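Local atomic coordinates of glycoside Hydrolase (Bacteroides plebeius, PDB entry 5T3B), a protein that is a glycoside hydrolase of family 50 from a gut bacterium and probably cleaves glycosidic bonds in a polysaccharide or its fragments. Residues Ser36-Val45 / Glu57-Val67; Tyr122-Gly133 / Cys432-Leu441. All blocks are in the same frame, centred on the assembly; numbering follows the deposited sequence. Where two conformers were deposited one is given.

Contact 1. Residues Ser36-Val45 / Glu57-Val67. With EDO (1,2-ethanediol), chain P.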
loop_
_atom_site.group_PDB
_atom_site.type_symbol
_atom_site.label_atom_id
_atom_site.label_comp_id
_atom_site.label_asym_id
_atom_site.label_seq_id
_atom_site.Cartn_x
_atom_site.Cartn_y
_atom_site.Cartn_z
ATOM N N SER A 36 4.064 11.033 -20.175
ATOM C CA SER A 36 4.436 12.240 -19.493
ATOM C C SER A 36 4.772 13.322 -20.507
ATOM O O SER A 36 5.099 13.061 -21.651
ATOM C CB SER A 36 5.653 11.990 -18.647
ATOM O OG SER A 36 6.004 13.101 -17.838
ATOM N N THR A 37 4.690 14.543 -20.052
ATOM C CA THR A 37 5.202 15.686 -20.791
ATOM C C THR A 37 6.654 15.983 -20.435
ATOM O O THR A 37 7.276 16.818 -21.081
ATOM C CB THR A 37 4.409 16.967 -20.477
ATOM O OG1 THR A 37 4.500 17.188 -19.065
ATOM C CG2 THR A 37 2.945 16.808 -20.863
ATOM N N LYS A 38 7.195 15.302 -19.422
ATOM C CA LYS A 38 8.561 15.608 -18.990
ATOM C C LYS A 38 9.612 14.678 -19.604
ATOM O O LYS A 38 9.398 13.477 -19.765
ATOM C CB LYS A 38 8.653 15.499 -17.492
ATOM C CG LYS A 38 7.692 16.379 -16.734
ATOM C CD LYS A 38 7.876 17.874 -17.022
ATOM C CE LYS A 38 6.980 18.638 -16.073
ATOM N NZ LYS A 38 6.863 20.083 -16.300
ATOM N N GLN A 39 10.749 15.290 -19.915
ATOM C CA GLN A 39 11.864 14.590 -20.415
ATOM C C GLN A 39 12.813 14.098 -19.329
ATOM O O GLN A 39 12.801 14.613 -18.207
ATOM C CB GLN A 39 12.627 15.407 -21.449
ATOM C CG GLN A 39 11.899 15.833 -22.695
ATOM C CD GLN A 39 12.973 16.535 -23.607
ATOM O OE1 GLN A 39 13.601 17.498 -23.199
ATOM N NE2 GLN A 39 13.270 15.930 -24.711
ATOM N N TYR A 40 13.615 13.093 -19.689
ATOM C CA TYR A 40 14.650 12.587 -18.783
ATOM C C TYR A 40 15.780 12.061 -19.585
ATOM O O TYR A 40 15.591 11.733 -20.765
ATOM C CB TYR A 40 14.080 11.524 -17.833
ATOM C CG TYR A 40 13.852 10.151 -18.404
ATOM C CD1 TYR A 40 12.920 9.941 -19.461
ATOM C CD2 TYR A 40 14.551 9.052 -17.918
ATOM C CE1 TYR A 40 12.702 8.665 -19.994
ATOM C CE2 TYR A 40 14.323 7.781 -18.443
ATOM C CZ TYR A 40 13.427 7.595 -19.478
ATOM O OH TYR A 40 13.226 6.310 -19.969
ATOM N N GLN A 41 16.939 11.944 -18.937
ATOM C CA GLN A 41 18.061 11.244 -19.555
ATOM C C GLN A 41 18.180 9.847 -18.959
ATOM O O GLN A 41 18.436 9.709 -17.778
ATOM C CB GLN A 41 19.324 12.016 -19.350
ATOM C CG GLN A 41 19.321 13.350 -20.010
ATOM C CD GLN A 41 20.671 13.967 -19.884
ATOM O OE1 GLN A 41 20.891 14.698 -18.953
ATOM N NE2 GLN A 41 21.638 13.559 -20.763
ATOM N N PRO A 42 17.924 8.814 -19.761
ATOM C CA PRO A 42 17.793 7.479 -19.192
ATOM C C PRO A 42 19.120 6.843 -18.820
ATOM O O PRO A 42 20.177 7.095 -19.447
ATOM C CB PRO A 42 17.101 6.679 -20.269
ATOM C CG PRO A 42 17.357 7.431 -21.549
ATOM C CD PRO A 42 17.580 8.832 -21.192
ATOM N N ILE A 43 19.071 6.043 -17.763
ATOM C CA ILE A 43 20.116 5.058 -17.464
ATOM C C ILE A 43 19.603 3.651 -17.644
ATOM O O ILE A 43 18.389 3.426 -17.741
ATOM C CB ILE A 43 20.732 5.294 -16.039
ATOM C CG1 ILE A 43 19.716 5.070 -14.931
ATOM C CG2 ILE A 43 21.351 6.669 -15.910
ATOM C CD1 ILE A 43 20.331 4.799 -13.567
ATOM N N ILE A 44 20.522 2.704 -17.596
ATOM C CA ILE A 44 20.192 1.308 -17.619
ATOM C C ILE A 44 20.382 0.730 -16.184
ATOM O O ILE A 44 21.405 0.956 -15.560
ATOM C CB ILE A 44 21.069 0.522 -18.560
ATOM C CG1 ILE A 44 20.709 0.899 -19.983
ATOM C CG2 ILE A 44 20.931 -0.992 -18.359
ATOM C CD1 ILE A 44 19.265 0.649 -20.482
ATOM N N VAL A 45 19.347 0.025 -15.719
ATOM C CA VAL A 45 19.433 -0.750 -14.493
ATOM C C VAL A 45 19.104 -2.189 -14.852
ATOM O O VAL A 45 18.114 -2.467 -15.538
ATOM C CB VAL A 45 18.479 -0.254 -13.400
ATOM C CG1 VAL A 45 18.463 -1.192 -12.230
ATOM C CG2 VAL A 45 18.862 1.153 -12.985
ATOM N N GLU A 57 18.163 -5.588 -19.137
ATOM C CA GLU A 57 18.485 -4.177 -19.041
ATOM C C GLU A 57 17.246 -3.337 -19.186
ATOM O O GLU A 57 16.554 -3.412 -20.187
ATOM C CB GLU A 57 19.444 -3.804 -20.169
ATOM C CG GLU A 57 20.817 -4.478 -20.022
ATOM C CD GLU A 57 21.850 -4.098 -21.041
ATOM O OE1 GLU A 57 21.495 -3.558 -22.078
ATOM O OE2 GLU A 57 23.026 -4.369 -20.787
ATOM N N ALA A 58 16.956 -2.516 -18.184
ATOM C CA ALA A 58 15.787 -1.693 -18.101
ATOM C C ALA A 58 16.117 -0.206 -18.119
ATOM O O ALA A 58 16.902 0.265 -17.289
ATOM C CB ALA A 58 14.989 -2.011 -16.837
ATOM N N LYS A 59 15.484 0.498 -19.048
ATOM C CA LYS A 59 15.575 1.951 -19.043
ATOM C C LYS A 59 14.959 2.488 -17.794
ATOM O O LYS A 59 13.825 2.124 -17.405
ATOM C CB LYS A 59 14.937 2.575 -20.267
ATOM C CG LYS A 59 15.760 2.637 -21.509
ATOM C CD LYS A 59 14.993 3.566 -22.504
ATOM C CE LYS A 59 15.786 3.810 -23.688
ATOM N NZ LYS A 59 14.805 4.424 -24.600
ATOM N N THR A 60 15.665 3.371 -17.120
ATOM C CA THR A 60 15.253 3.840 -15.788
ATOM C C THR A 60 15.436 5.354 -15.692
ATOM O O THR A 60 16.429 5.918 -16.185
ATOM C CB THR A 60 16.120 3.078 -14.752
ATOM O OG1 THR A 60 15.939 1.686 -14.929
ATOM C CG2 THR A 60 15.826 3.373 -13.370
ATOM N N ARG A 61 14.515 5.973 -14.968
ATOM C CA ARG A 61 14.460 7.390 -14.696
ATOM C C ARG A 61 14.879 7.604 -13.262
ATOM O O ARG A 61 14.174 7.162 -12.339
ATOM C CB ARG A 61 13.040 7.943 -14.952
ATOM C CG ARG A 61 12.948 9.440 -14.695
ATOM C CD ARG A 61 11.647 10.020 -15.222
ATOM N NE ARG A 61 10.478 9.505 -14.505
ATOM C CZ ARG A 61 9.251 10.001 -14.599
ATOM N NH1 ARG A 61 9.024 11.127 -15.265
ATOM N NH2 ARG A 61 8.274 9.395 -13.967
ATOM N N ILE A 62 15.959 8.365 -13.040
ATOM C CA ILE A 62 16.366 8.712 -11.716
ATOM C C ILE A 62 16.353 10.253 -11.509
ATOM O O ILE A 62 16.433 11.027 -12.468
ATOM C CB ILE A 62 17.737 8.111 -11.301
ATOM C CG1 ILE A 62 18.884 8.594 -12.183
ATOM C CG2 ILE A 62 17.686 6.602 -11.297
ATOM C CD1 ILE A 62 20.268 8.259 -11.623
ATOM N N LEU A 63 16.314 10.661 -10.252
ATOM C CA LEU A 63 16.092 12.059 -9.901
ATOM C C LEU A 63 17.135 13.036 -10.483
ATOM O O LEU A 63 16.723 14.088 -11.009
ATOM C CB LEU A 63 15.931 12.213 -8.417
ATOM C CG LEU A 63 15.474 13.575 -7.939
ATOM C CD1 LEU A 63 14.092 13.966 -8.462
ATOM C CD2 LEU A 63 15.491 13.626 -6.416
ATOM N N PRO A 64 18.421 12.680 -10.477
ATOM C CA PRO A 64 19.423 13.597 -11.044
ATOM C C PRO A 64 19.264 13.882 -12.522
ATOM O O PRO A 64 19.838 14.856 -13.005
ATOM C CB PRO A 64 20.719 12.831 -10.777
ATOM C CG PRO A 64 20.452 12.015 -9.581
ATOM C CD PRO A 64 19.078 11.547 -9.788
ATOM N N TYR A 65 18.498 13.057 -13.244
ATOM C CA TYR A 65 18.432 13.126 -14.690
ATOM C C TYR A 65 17.071 13.513 -15.218
ATOM O O TYR A 65 16.743 13.295 -16.380
ATOM C CB TYR A 65 18.939 11.787 -15.268
ATOM C CG TYR A 65 20.429 11.513 -14.989
ATOM C CD1 TYR A 65 21.354 12.537 -14.908
ATOM C CD2 TYR A 65 20.875 10.202 -14.803
ATOM C CE1 TYR A 65 22.694 12.286 -14.676
ATOM C CE2 TYR A 65 22.214 9.940 -14.613
ATOM C CZ TYR A 65 23.127 10.994 -14.556
ATOM O OH TYR A 65 24.450 10.712 -14.390
ATOM N N LEU A 66 16.249 14.074 -14.348
ATOM C CA LEU A 66 15.007 14.709 -14.780
ATOM C C LEU A 66 15.255 16.034 -15.410
ATOM O O LEU A 66 15.907 16.874 -14.837
ATOM C CB LEU A 66 14.228 15.100 -13.587
ATOM C CG LEU A 66 13.655 14.064 -12.860
ATOM C CD1 LEU A 66 12.493 14.622 -11.914
ATOM C CD2 LEU A 66 13.068 12.975 -13.698
ATOM N N VAL A 67 14.808 16.203 -16.649
ATOM C CA VAL A 67 15.080 17.469 -17.351
ATOM C C VAL A 67 14.157 18.565 -16.802
ATOM O O VAL A 67 12.927 18.389 -16.765
ATOM C CB VAL A 67 14.883 17.300 -18.893
ATOM C CG1 VAL A 67 14.991 18.637 -19.629
ATOM C CG2 VAL A 67 15.871 16.262 -19.445
HETATM C C1 EDO P . 9.889 3.725 -19.316
HETATM O O1 EDO P . 8.786 3.413 -18.438
HETATM C C2 EDO P . 11.178 3.383 -18.615
HETATM O O2 EDO P . 12.050 4.494 -18.161
HETATM O O HOH W 1 10.608 12.588 -17.194
HETATM O O HOH W 2 11.207 17.951 -19.039
HETATM O O HOH W 3 17.582 8.429 -15.497
#
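I43 and V45 pair with T60 and A58 through backbone bonds. T60 N donates to I43 O at 2.8 Å, and I43 N donates back to T60 O. V45 and A58 repeat this exchange. Between the two hydrogen-bonded pairs, I44 faces K59 without backbone bonds. Farther along, Q41 N donates to Y65 O (2.9 Å), and V67 N to Q39 O.

Strands 39-48 and 56-60 form a beta hairpin. Beyond T60 the chain turns and comes back to Y40 by a single bridge at L66.

The apolar contacts centre on I43. A chi1 of 65° sets CG2 of I43 anti to the carbonyl carbon, at the edge of the Y65 ring, 3.6 Å from Y65 CE2. I43 CD1 rests on I62 CG2 at 3.9 Å. F417 of helix 412-427 also touches I43.

Y40 and R61 cross at about a right angle. R61 CB lies 3.5 Å from Y40 CD2. The guanidinium plane is turned 70° from the ring, and R61 NH2 forms a salt bridge with E428.

T60 OG1 donates to A58 O from above the carbonyl plane, so A58 O takes two protons, the other from V45 N. W366 NE1 also bonds T60 OG1. One water links Q41 O, T60 O and I62 N. O2 of an ethanediol, probably from the crystallisation liquor, is hydrogen-bonded to Y40 OH at 2.8 Å.

Contact 2. Residues Tyr122-Gly133 / Cys432-Leu441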
loop_
_atom_site.group_PDB
_atom_site.type_symbol
_atom_site.label_atom_id
_atom_site.label_comp_id
_atom_site.label_asym_id
_atom_site.label_seq_id
_atom_site.Cartn_x
_atom_site.Cartn_y
_atom_site.Cartn_z
ATOM N N TYR A 122 1.922 13.840 2.228
ATOM C CA TYR A 122 2.189 12.890 1.179
ATOM C C TYR A 122 2.676 11.628 1.848
ATOM O O TYR A 122 3.694 11.639 2.553
ATOM C CB TYR A 122 3.180 13.433 0.146
ATOM C CG TYR A 122 3.176 12.574 -1.087
ATOM C CD1 TYR A 122 2.196 12.699 -2.043
ATOM C CD2 TYR A 122 4.078 11.520 -1.245
ATOM C CE1 TYR A 122 2.140 11.866 -3.135
ATOM C CE2 TYR A 122 3.990 10.661 -2.333
ATOM C CZ TYR A 122 3.025 10.852 -3.304
ATOM O OH TYR A 122 2.959 10.015 -4.375
ATOM N N VAL A 123 1.951 10.514 1.684
ATOM C CA VAL A 123 2.256 9.337 2.487
ATOM C C VAL A 123 3.595 8.738 2.049
ATOM O O VAL A 123 3.774 8.391 0.870
ATOM C CB VAL A 123 1.167 8.252 2.393
ATOM C CG1 VAL A 123 1.538 7.073 3.247
ATOM C CG2 VAL A 123 -0.178 8.835 2.823
ATOM N N ARG A 124 4.526 8.586 3.014
ATOM C CA ARG A 124 5.791 7.871 2.828
ATOM C C ARG A 124 5.951 6.970 4.029
ATOM O O ARG A 124 6.294 7.416 5.105
ATOM C CB ARG A 124 6.932 8.857 2.647
ATOM C CG ARG A 124 6.944 9.548 1.283
ATOM C CD ARG A 124 7.469 10.976 1.341
ATOM N NE ARG A 124 6.532 11.786 2.124
ATOM C CZ ARG A 124 6.835 12.807 2.907
ATOM N NH1 ARG A 124 8.033 13.371 2.844
ATOM N NH2 ARG A 124 5.916 13.253 3.748
ATOM N N GLY A 125 5.588 5.693 3.827
ATOM C CA GLY A 125 5.546 4.747 4.885
ATOM C C GLY A 125 6.514 3.581 4.741
ATOM O O GLY A 125 7.096 3.362 3.692
ATOM N N ILE A 126 6.625 2.861 5.854
ATOM C CA ILE A 126 7.424 1.648 5.943
ATOM C C ILE A 126 6.528 0.518 6.457
ATOM O O ILE A 126 5.812 0.706 7.448
ATOM C CB ILE A 126 8.623 1.844 6.882
ATOM C CG1 ILE A 126 9.523 2.913 6.376
ATOM C CG2 ILE A 126 9.325 0.501 7.132
ATOM C CD1 ILE A 126 10.338 2.526 5.257
ATOM N N ALA A 127 6.525 -0.609 5.768
ATOM C CA ALA A 127 5.715 -1.747 6.173
ATOM C C ALA A 127 6.421 -2.614 7.229
ATOM O O ALA A 127 7.666 -2.658 7.312
ATOM C CB ALA A 127 5.364 -2.626 4.974
ATOM N N SER A 128 5.641 -3.357 7.994
ATOM C CA SER A 128 6.180 -4.388 8.877
ATOM C C SER A 128 7.142 -3.854 9.907
ATOM O O SER A 128 8.188 -4.433 10.147
ATOM C CB SER A 128 6.785 -5.535 8.093
ATOM O OG SER A 128 5.910 -5.997 7.121
ATOM N N PHE A 129 6.779 -2.765 10.554
ATOM C CA PHE A 129 7.611 -2.181 11.580
ATOM C C PHE A 129 7.348 -2.996 12.881
ATOM O O PHE A 129 6.369 -2.817 13.622
ATOM C CB PHE A 129 7.279 -0.720 11.804
ATOM C CG PHE A 129 8.131 -0.041 12.819
ATOM C CD1 PHE A 129 9.508 0.086 12.648
ATOM C CD2 PHE A 129 7.574 0.472 13.991
ATOM C CE1 PHE A 129 10.299 0.698 13.600
ATOM C CE2 PHE A 129 8.378 1.048 14.949
ATOM C CZ PHE A 129 9.743 1.140 14.742
ATOM N N ARG A 130 8.290 -3.903 13.140
ATOM C CA ARG A 130 8.219 -4.883 14.214
ATOM C C ARG A 130 9.640 -5.279 14.556
ATOM O O ARG A 130 10.581 -5.064 13.767
ATOM C CB ARG A 130 7.353 -6.069 13.856
ATOM C CG ARG A 130 7.811 -6.823 12.703
ATOM C CD ARG A 130 6.748 -7.902 12.375
ATOM N NE ARG A 130 6.888 -8.914 13.409
ATOM C CZ ARG A 130 6.512 -10.177 13.240
ATOM N NH1 ARG A 130 5.922 -10.575 12.099
ATOM N NH2 ARG A 130 6.740 -11.045 14.197
ATOM N N MET A 131 9.815 -5.811 15.761
ATOM C CA MET A 131 11.146 -6.227 16.242
ATOM C C MET A 131 11.467 -7.619 15.822
ATOM O O MET A 131 11.557 -8.505 16.636
ATOM C CB MET A 131 11.240 -6.034 17.771
ATOM C CG MET A 131 11.170 -4.539 18.142
ATOM S SD MET A 131 10.863 -4.262 19.914
ATOM C CE MET A 131 9.128 -4.610 19.996
ATOM N N ASP A 132 11.605 -7.815 14.512
ATOM C CA ASP A 132 11.770 -9.181 13.951
ATOM C C ASP A 132 13.101 -9.371 13.241
ATOM O O ASP A 132 13.236 -10.082 12.258
ATOM C CB ASP A 132 10.526 -9.624 13.158
ATOM C CG ASP A 132 10.381 -8.965 11.847
ATOM O OD1 ASP A 132 11.011 -7.969 11.597
ATOM O OD2 ASP A 132 9.556 -9.464 11.062
ATOM N N GLY A 133 14.127 -8.723 13.816
ATOM C CA GLY A 133 15.490 -8.966 13.440
ATOM C C GLY A 133 16.243 -9.759 14.476
ATOM O O GLY A 133 15.654 -10.337 15.397
ATOM N N CYS A 432 -2.698 9.366 -6.794
ATOM C CA CYS A 432 -1.938 8.593 -5.802
ATOM C C CYS A 432 -1.552 9.507 -4.650
ATOM O O CYS A 432 -0.940 10.553 -4.919
ATOM C CB CYS A 432 -0.686 8.021 -6.462
ATOM S SG CYS A 432 0.360 7.094 -5.309
ATOM N N VAL A 433 -1.916 9.129 -3.432
ATOM C CA VAL A 433 -1.620 9.943 -2.277
ATOM C C VAL A 433 -0.339 9.507 -1.523
ATOM O O VAL A 433 -0.003 10.142 -0.543
ATOM C CB VAL A 433 -2.793 9.966 -1.277
ATOM C CG1 VAL A 433 -3.942 10.751 -1.860
ATOM C CG2 VAL A 433 -3.232 8.601 -0.819
ATOM N N GLY A 434 0.388 8.503 -2.070
ATOM C CA GLY A 434 1.673 8.127 -1.613
ATOM C C GLY A 434 1.841 6.620 -1.565
ATOM O O GLY A 434 1.155 5.848 -2.259
ATOM N N TRP A 435 2.859 6.231 -0.808
ATOM C CA TRP A 435 3.350 4.850 -0.897
ATOM C C TRP A 435 3.960 4.395 0.409
ATOM O O TRP A 435 4.265 5.195 1.314
ATOM C CB TRP A 435 4.393 4.706 -2.029
ATOM C CG TRP A 435 5.611 5.569 -1.829
ATOM C CD1 TRP A 435 6.625 5.368 -0.919
ATOM C CD2 TRP A 435 5.935 6.781 -2.525
ATOM N NE1 TRP A 435 7.524 6.393 -1.008
ATOM C CE2 TRP A 435 7.169 7.259 -2.005
ATOM C CE3 TRP A 435 5.361 7.461 -3.600
ATOM C CZ2 TRP A 435 7.780 8.416 -2.475
ATOM C CZ3 TRP A 435 5.981 8.593 -4.069
ATOM C CH2 TRP A 435 7.184 9.059 -3.520
ATOM N N VAL A 436 4.174 3.079 0.425
ATOM C CA VAL A 436 4.796 2.382 1.527
ATOM C C VAL A 436 5.800 1.423 0.984
ATOM O O VAL A 436 5.455 0.544 0.184
ATOM C CB VAL A 436 3.743 1.633 2.393
ATOM C CG1 VAL A 436 4.397 0.944 3.579
ATOM C CG2 VAL A 436 2.620 2.539 2.801
ATOM N N PHE A 437 7.047 1.579 1.427
ATOM C CA PHE A 437 8.105 0.649 1.050
ATOM C C PHE A 437 7.979 -0.619 1.886
ATOM O O PHE A 437 7.798 -0.574 3.095
ATOM C CB PHE A 437 9.458 1.282 1.289
ATOM C CG PHE A 437 10.628 0.417 0.805
ATOM C CD1 PHE A 437 11.305 -0.418 1.685
ATOM C CD2 PHE A 437 11.032 0.438 -0.516
ATOM C CE1 PHE A 437 12.362 -1.193 1.256
ATOM C CE2 PHE A 437 12.096 -0.326 -0.968
ATOM C CZ PHE A 437 12.718 -1.169 -0.082
ATOM N N PHE A 438 8.006 -1.783 1.207
ATOM C CA PHE A 438 7.941 -3.057 1.854
ATOM C C PHE A 438 9.333 -3.637 1.843
ATOM O O PHE A 438 9.819 -4.011 0.777
ATOM C CB PHE A 438 6.943 -3.971 1.130
ATOM C CG PHE A 438 6.742 -5.312 1.757
ATOM C CD1 PHE A 438 5.756 -5.507 2.699
ATOM C CD2 PHE A 438 7.563 -6.385 1.478
ATOM C CE1 PHE A 438 5.570 -6.708 3.346
ATOM C CE2 PHE A 438 7.360 -7.604 2.079
ATOM C CZ PHE A 438 6.377 -7.767 3.002
ATOM N N LYS A 439 10.073 -3.650 2.980
ATOM C CA LYS A 439 9.615 -3.463 4.352
ATOM C C LYS A 439 10.761 -2.999 5.213
ATOM O O LYS A 439 11.857 -2.746 4.746
ATOM C CB LYS A 439 8.927 -4.728 4.882
ATOM C CG LYS A 439 9.838 -5.931 4.952
ATOM C CD LYS A 439 9.099 -7.158 5.528
ATOM C CE LYS A 439 9.805 -8.471 5.351
ATOM N NZ LYS A 439 10.837 -8.690 6.397
ATOM N N TYR A 440 10.451 -2.879 6.518
ATOM C CA TYR A 440 11.426 -2.382 7.483
ATOM C C TYR A 440 12.736 -3.191 7.483
ATOM O O TYR A 440 13.786 -2.617 7.244
ATOM C CB TYR A 440 10.731 -2.392 8.856
ATOM C CG TYR A 440 11.571 -2.021 10.040
ATOM C CD1 TYR A 440 12.365 -0.875 10.068
ATOM C CD2 TYR A 440 11.553 -2.824 11.169
ATOM C CE1 TYR A 440 13.129 -0.570 11.164
ATOM C CE2 TYR A 440 12.306 -2.498 12.313
ATOM C CZ TYR A 440 13.100 -1.373 12.266
ATOM O OH TYR A 440 13.878 -1.094 13.378
ATOM N N LEU A 441 12.636 -4.492 7.774
ATOM C CA LEU A 441 13.805 -5.360 7.873
ATOM C C LEU A 441 13.861 -6.417 6.817
ATOM O O LEU A 441 12.843 -6.911 6.347
ATOM C CB LEU A 441 13.804 -6.149 9.225
ATOM C CG LEU A 441 13.845 -5.300 10.450
ATOM C CD1 LEU A 441 13.616 -6.073 11.688
ATOM C CD2 LEU A 441 15.094 -4.538 10.581
HETATM O O HOH W 4 1.392 11.028 -6.397
HETATM O O HOH W 5 10.238 -5.989 9.033
HETATM O O HOH W 6 9.154 -8.583 8.779
#
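This contact joins strands 120-126 and 432-437, parallel neighbours that, as in related clan GH-A enzymes, are probably the first and last strands of a (beta/alpha)8 barrel. V123 N donates to V433 O, W435 N to V123 O, G125 N to W435 O and F437 N to G125 O. A127 N donates to F437 O, and A127 O accepts from Y440 N, beyond the cis peptide before K439. G434 has backbone angles that call for glycine, and a CB there would clash with V123 O.

Y122 turns its edge to the face of W435 in an offset edge-to-face pair, planes at 72°. Y122 CE2 is 3.4 Å from W435 CZ3, and V433 O lies over one face of the Y122 ring. An alanine in place of Y122 is likely to open a gap beside G434 and leave the face of W435 without its edge partner. W435 NE1 bonds Y419 OH.

R124 grips Y122 O side-on with NE (2.9 Å) and NH2 (3.0 Å), while its NH1 bonds Y79 OH. F129 turns its edge to the face of Y440, planes at 65°. L441 CD2 covers the opposite face; F129 CD1 stands 3.6 Å above the Y440 ring centre.

In the fold
Contact 1 and contact 2 lie far apart in one chain, with centres 25 Å apart and nearest atoms about 10 Å apart. They come in series, the hairpin closing before strand 120-126 begins. The centre of contact 1 lies about 24 Å from the chain centre, that of contact 2 about 9 Å. Helices 412-427 and 472-480 touch both. From helix 412-427, F417 meets I43 and L427 meets Y122. Helix 472-480 covers L66 and also Y122. If the strands of contact 2 belong to such a barrel, the active site is expected at their C-terminal ends. There, the side chain of F438 is about 4 Å from a bound ethanediol, probably from the crystallisation liquor, which may mark a pocket.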